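Local coordinates for fiber protein (Human adenovirus 21, PDB 3L88), which forms the receptor-binding knob of the trimeric adenovirus fiber, which attaches the virion to host cells through CD46, at residues Leu72-Asp77 / Ile167-Asn172; Ser144-Asn149 / Trp171-Lys176. All coordinates share one frame; numbering follows the deposited sequence.

Interactions 1 and 2 lie in the same four-stranded antiparallel sheet of the fiber knob, and both use strand 165-174. Interaction 1 pairs that strand with strand 67-76, an outermost strand of this sheet within the chain. Interaction 2 pairs its later part with strand 145-154, its partner in a beta hairpin. Trp171 and Asn172 belong to both contacts. The centres of the two contacts are about 19 Å apart. Interaction 1 is buried, with its centre about 5 Å from that of the chain. Interaction 2 is partly buried, its centre about 17 Å from the centre of the chain, where the paired strands spread apart. A bound glycerol, probably from the crystallisation liquor, lies about 4 Å from the side chain of Phe76.

Interaction 1: residues Leu72-Asp77 / Ile167-Asn172; sequences LRLYFD and IQFEWN
Arg73 lays the aliphatic part of its side chain alongside Gln168, with CG 3.3 Å from Gln168 NE2. The two residues face each other as a non-hydrogen-bonded pair in the antiparallel sheet of the knob's beta sandwich. Their side chains point the same way. The Gln168 chain is extended, with CG anti to the backbone N (chi1 179°), and this carries its amide past the methylenes of Arg73. The guanidinium and amide planes stand 85° apart, nearly perpendicular. The charged end of Arg73 turns to another partner: NH2 forms a salt bridge with Glu26.

The backbone joins the strands through two hydrogen-bonded pairs, one on each side of Arg73 and Gln168. Leu72 and Phe169 exchange N-H...O bonds in both directions, and so do Leu74 and Ile167. Leu72 N to Phe169 O and Leu74 N to Ile167 O are both 2.8 Å; the return bonds, Phe169 N to Leu72 O and Ile167 N to Leu74 O, are both 2.9 Å. Between the pairs, Gln168 CA adds a CA-H...O contact to Leu72 O.

The opposite face is apolar and buried. Leu72, Leu74, Ile167 and Phe169 lie on it. Leu74 CD1 approaches the edge of the Phe169 ring, near its plane, 4.4 Å from CE2. Phe76 leans back along its strand until CE2 is 4.0 Å from Ile167 CG1. The contact therefore joins an outermost strand of this sheet within the chain to its neighbour, and its apolar side faces strand 33-42 of the other sheet, Leu72 against Leu35, Leu74 and Phe169 against Leu37. At the other end of the pairing, Leu72 reaches diagonally to Trp171. Its CD1 methyl meets the indole at the edge, near the ring plane, 4.1 Å from CZ3.

Interaction 2: residues Ser144-Asn149 / Trp171-Lys176; sequences SLVPLN and WNLNAK
Val146 meets Leu173 first, methyl to methyl, with CG1 3.7 Å from CD1. Leu173 CG stands anti to its backbone N (chi1 170°), and from there CD1 extends toward strand 145-154. Pro147 follows and has no amide N-H to offer in strand pairing. Leu148 then brings CD2 to 3.9 Å from Leu173 CB, so the Leu173 side chain meets both Val146 and Leu148. Leu148 CA also makes a CA-H...O contact with Asn172 O.

At Asn149 the strands come into true antiparallel register. Asn149 and Asn172 form a hydrogen-bonded pair. Asn172 N gives a bond of 2.8 Å to Asn149 O. The return bond from Asn149 N to Asn172 O is longer, at 3.1 Å, and more bent, with an N-H...O angle of 135°. Asn149 O also receives a CA-H...O contact from Trp171. The two asparagine side chains touch through their CB atoms, 4.3 Å apart. Asn172 ND2 donates to Glu170 OE2, and its OD1 has a weak hydrogen bond with Thr69 OG1.

This is the open end of the beta hairpin of strands 145-154 and 165-174. The N-to-C directions of the two short strand segments make an angle of 134°, well short of the 180° of a straight antiparallel pair. The grip thus changes along the hairpin: two backbone bonds at Asn149 and Asn172 give way to aliphatic contacts of Val146 and Leu148 with Leu173.

Interaction 1: residues Leu72-Asp77 / Ile167-Asn172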
# COMPACT_ATOMS: atom_id res chain seq x y z
N LEU C 72 14.84 11.13 -8.36
CA LEU C 72 14.27 12.47 -8.40
C LEU C 72 14.27 13.08 -7.00
O LEU C 72 13.63 12.55 -6.09
CB LEU C 72 12.85 12.43 -8.97
CG LEU C 72 12.68 11.77 -10.34
CD1 LEU C 72 11.21 11.76 -10.77
CD2 LEU C 72 13.55 12.47 -11.37
N ARG C 73 14.99 14.18 -6.83
CA ARG C 73 15.03 14.90 -5.56
C ARG C 73 14.16 16.15 -5.61
O ARG C 73 14.35 17.02 -6.46
CB ARG C 73 16.47 15.30 -5.21
CG ARG C 73 17.38 14.13 -4.88
CD ARG C 73 18.80 14.60 -4.63
NE ARG C 73 19.30 15.41 -5.73
CZ ARG C 73 19.81 14.91 -6.86
NH1 ARG C 73 19.90 13.60 -7.03
NH2 ARG C 73 20.23 15.73 -7.82
N LEU C 74 13.20 16.24 -4.70
CA LEU C 74 12.37 17.43 -4.59
C LEU C 74 12.73 18.18 -3.31
O LEU C 74 12.78 17.60 -2.24
CB LEU C 74 10.89 17.07 -4.59
CG LEU C 74 10.33 16.02 -5.55
CD1 LEU C 74 8.87 16.31 -5.86
CD2 LEU C 74 11.13 15.92 -6.84
N TYR C 75 12.98 19.48 -3.45
CA TYR C 75 13.27 20.33 -2.30
C TYR C 75 12.23 21.43 -2.19
O TYR C 75 11.81 22.00 -3.20
CB TYR C 75 14.67 20.94 -2.43
CG TYR C 75 15.78 19.91 -2.50
CD1 TYR C 75 16.19 19.21 -1.37
CD2 TYR C 75 16.43 19.65 -3.71
CE1 TYR C 75 17.20 18.28 -1.44
CE2 TYR C 75 17.44 18.71 -3.78
CZ TYR C 75 17.82 18.03 -2.64
OH TYR C 75 18.84 17.11 -2.70
N PHE C 76 11.81 21.72 -0.96
CA PHE C 76 10.79 22.73 -0.71
C PHE C 76 11.28 23.76 0.29
O PHE C 76 11.97 23.42 1.25
CB PHE C 76 9.50 22.08 -0.20
CG PHE C 76 8.99 20.98 -1.08
CD1 PHE C 76 8.00 21.23 -2.01
CD2 PHE C 76 9.49 19.69 -0.97
CE1 PHE C 76 7.51 20.22 -2.82
CE2 PHE C 76 9.02 18.67 -1.77
CZ PHE C 76 8.03 18.94 -2.70
N ASP C 77 10.88 25.01 0.09
CA ASP C 77 11.18 26.06 1.05
C ASP C 77 10.25 25.95 2.26
O ASP C 77 9.48 25.00 2.37
CB ASP C 77 11.07 27.44 0.41
CG ASP C 77 9.67 27.76 -0.08
OD1 ASP C 77 8.71 27.19 0.47
OD2 ASP C 77 9.54 28.60 -1.00
N ILE C 167 11.72 15.56 -0.41
CA ILE C 167 11.25 14.22 -0.76
C ILE C 167 12.07 13.67 -1.92
O ILE C 167 12.18 14.29 -2.98
CB ILE C 167 9.76 14.24 -1.16
CG1 ILE C 167 8.93 14.99 -0.11
CG2 ILE C 167 9.25 12.83 -1.39
CD1 ILE C 167 7.44 14.99 -0.37
N GLN C 168 12.67 12.50 -1.72
CA GLN C 168 13.47 11.88 -2.75
C GLN C 168 12.92 10.52 -3.18
O GLN C 168 12.76 9.62 -2.35
CB GLN C 168 14.92 11.73 -2.29
CG GLN C 168 15.83 11.06 -3.31
CD GLN C 168 17.20 10.76 -2.75
OE1 GLN C 168 17.47 9.64 -2.32
NE2 GLN C 168 18.07 11.77 -2.73
N PHE C 169 12.62 10.38 -4.47
CA PHE C 169 12.20 9.10 -5.04
C PHE C 169 13.35 8.43 -5.79
O PHE C 169 14.06 9.07 -6.58
CB PHE C 169 11.05 9.32 -6.02
CG PHE C 169 9.86 10.01 -5.42
CD1 PHE C 169 8.91 9.29 -4.71
CD2 PHE C 169 9.67 11.37 -5.59
CE1 PHE C 169 7.81 9.92 -4.16
CE2 PHE C 169 8.58 12.01 -5.04
CZ PHE C 169 7.64 11.28 -4.33
N GLU C 170 13.52 7.13 -5.57
CA GLU C 170 14.54 6.38 -6.28
C GLU C 170 14.02 5.02 -6.73
O GLU C 170 13.60 4.22 -5.90
CB GLU C 170 15.78 6.21 -5.41
CG GLU C 170 16.94 5.50 -6.11
CD GLU C 170 18.21 5.51 -5.30
OE1 GLU C 170 18.60 6.59 -4.79
OE2 GLU C 170 18.84 4.44 -5.16
N TRP C 171 14.04 4.79 -8.04
CA TRP C 171 13.71 3.48 -8.60
C TRP C 171 14.98 2.74 -8.99
O TRP C 171 15.88 3.30 -9.62
CB TRP C 171 12.82 3.64 -9.84
CG TRP C 171 11.45 4.16 -9.56
CD1 TRP C 171 10.31 3.43 -9.38
CD2 TRP C 171 11.05 5.54 -9.47
NE1 TRP C 171 9.24 4.26 -9.18
CE2 TRP C 171 9.67 5.56 -9.22
CE3 TRP C 171 11.74 6.76 -9.56
CZ2 TRP C 171 8.95 6.75 -9.07
CZ3 TRP C 171 11.03 7.94 -9.42
CH2 TRP C 171 9.65 7.93 -9.18
N ASN C 172 15.05 1.46 -8.64
CA ASN C 172 16.19 0.63 -9.01
C ASN C 172 15.79 -0.61 -9.79
O ASN C 172 14.99 -1.41 -9.33
CB ASN C 172 16.99 0.23 -7.77
CG ASN C 172 18.03 1.26 -7.40
OD1 ASN C 172 19.07 1.39 -8.06
ND2 ASN C 172 17.77 2.01 -6.33

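Interaction 2: residues Ser144-Asn149 / Trp171-Lys176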
# COMPACT_ATOMS: atom_id res chain seq x y z
N SER C 144 5.83 -9.05 -19.65
CA SER C 144 6.28 -9.60 -18.38
C SER C 144 6.46 -8.49 -17.35
O SER C 144 6.83 -7.39 -17.70
CB SER C 144 7.58 -10.39 -18.55
N LEU C 145 6.12 -8.77 -16.10
CA LEU C 145 6.29 -7.80 -15.02
C LEU C 145 7.70 -7.85 -14.47
O LEU C 145 8.15 -8.87 -13.95
CB LEU C 145 5.29 -8.08 -13.90
CG LEU C 145 3.96 -7.31 -13.92
CD1 LEU C 145 3.50 -7.05 -15.35
CD2 LEU C 145 2.89 -8.07 -13.15
N VAL C 146 8.41 -6.73 -14.57
CA VAL C 146 9.73 -6.62 -13.98
C VAL C 146 9.69 -5.75 -12.72
O VAL C 146 9.21 -4.62 -12.77
CB VAL C 146 10.76 -6.05 -14.98
CG1 VAL C 146 12.11 -5.87 -14.31
CG2 VAL C 146 10.88 -6.96 -16.20
N PRO C 147 10.15 -6.30 -11.59
CA PRO C 147 10.11 -5.63 -10.30
C PRO C 147 11.08 -4.45 -10.25
O PRO C 147 12.23 -4.57 -10.69
CB PRO C 147 10.57 -6.71 -9.31
CG PRO C 147 10.55 -8.01 -10.07
CD PRO C 147 10.75 -7.65 -11.50
N LEU C 148 10.63 -3.34 -9.69
CA LEU C 148 11.49 -2.20 -9.43
C LEU C 148 11.47 -1.84 -7.95
O LEU C 148 10.42 -1.52 -7.40
CB LEU C 148 11.03 -0.99 -10.25
CG LEU C 148 11.03 -1.14 -11.77
CD1 LEU C 148 10.35 0.07 -12.39
CD2 LEU C 148 12.45 -1.30 -12.28
N ASN C 149 12.64 -1.89 -7.32
CA ASN C 149 12.76 -1.42 -5.95
C ASN C 149 12.56 0.08 -5.90
O ASN C 149 13.27 0.83 -6.57
CB ASN C 149 14.12 -1.80 -5.38
CG ASN C 149 14.41 -3.29 -5.52
OD1 ASN C 149 13.68 -4.13 -5.01
ND2 ASN C 149 15.48 -3.61 -6.25
N TRP C 171 14.04 4.79 -8.04
CA TRP C 171 13.71 3.48 -8.60
C TRP C 171 14.98 2.74 -8.99
O TRP C 171 15.88 3.30 -9.62
CB TRP C 171 12.82 3.64 -9.84
CG TRP C 171 11.45 4.16 -9.56
CD1 TRP C 171 10.31 3.43 -9.38
CD2 TRP C 171 11.05 5.54 -9.47
NE1 TRP C 171 9.24 4.26 -9.18
CE2 TRP C 171 9.67 5.56 -9.22
CE3 TRP C 171 11.74 6.76 -9.56
CZ2 TRP C 171 8.95 6.75 -9.07
CZ3 TRP C 171 11.03 7.94 -9.42
CH2 TRP C 171 9.65 7.93 -9.18
N ASN C 172 15.05 1.46 -8.64
CA ASN C 172 16.19 0.63 -9.01
C ASN C 172 15.79 -0.61 -9.79
O ASN C 172 14.99 -1.41 -9.33
CB ASN C 172 16.99 0.23 -7.77
CG ASN C 172 18.03 1.26 -7.40
OD1 ASN C 172 19.07 1.39 -8.06
ND2 ASN C 172 17.77 2.01 -6.33
N LEU C 173 16.38 -0.76 -10.97
CA LEU C 173 16.29 -2.00 -11.72
C LEU C 173 17.50 -2.87 -11.41
O LEU C 173 18.64 -2.44 -11.54
CB LEU C 173 16.23 -1.73 -13.22
CG LEU C 173 16.39 -2.96 -14.12
CD1 LEU C 173 15.16 -3.85 -14.02
CD2 LEU C 173 16.65 -2.56 -15.56
N ASN C 174 17.24 -4.11 -11.00
CA ASN C 174 18.32 -5.04 -10.74
C ASN C 174 17.96 -6.46 -11.15
O ASN C 174 17.61 -7.28 -10.31
CB ASN C 174 18.72 -5.00 -9.27
CG ASN C 174 20.02 -5.74 -9.01
OD1 ASN C 174 20.21 -6.33 -7.94
ND2 ASN C 174 20.93 -5.71 -9.98
N ALA C 175 18.07 -6.75 -12.45
CA ALA C 175 17.61 -8.01 -13.00
C ALA C 175 18.78 -8.88 -13.47
O ALA C 175 19.90 -8.40 -13.60
CB ALA C 175 16.64 -7.75 -14.15
N LYS C 176 18.49 -10.15 -13.74
CA LYS C 176 19.50 -11.08 -14.25
C LYS C 176 19.74 -10.86 -15.75
O LYS C 176 20.79 -11.23 -16.27
CB LYS C 176 19.08 -12.53 -13.99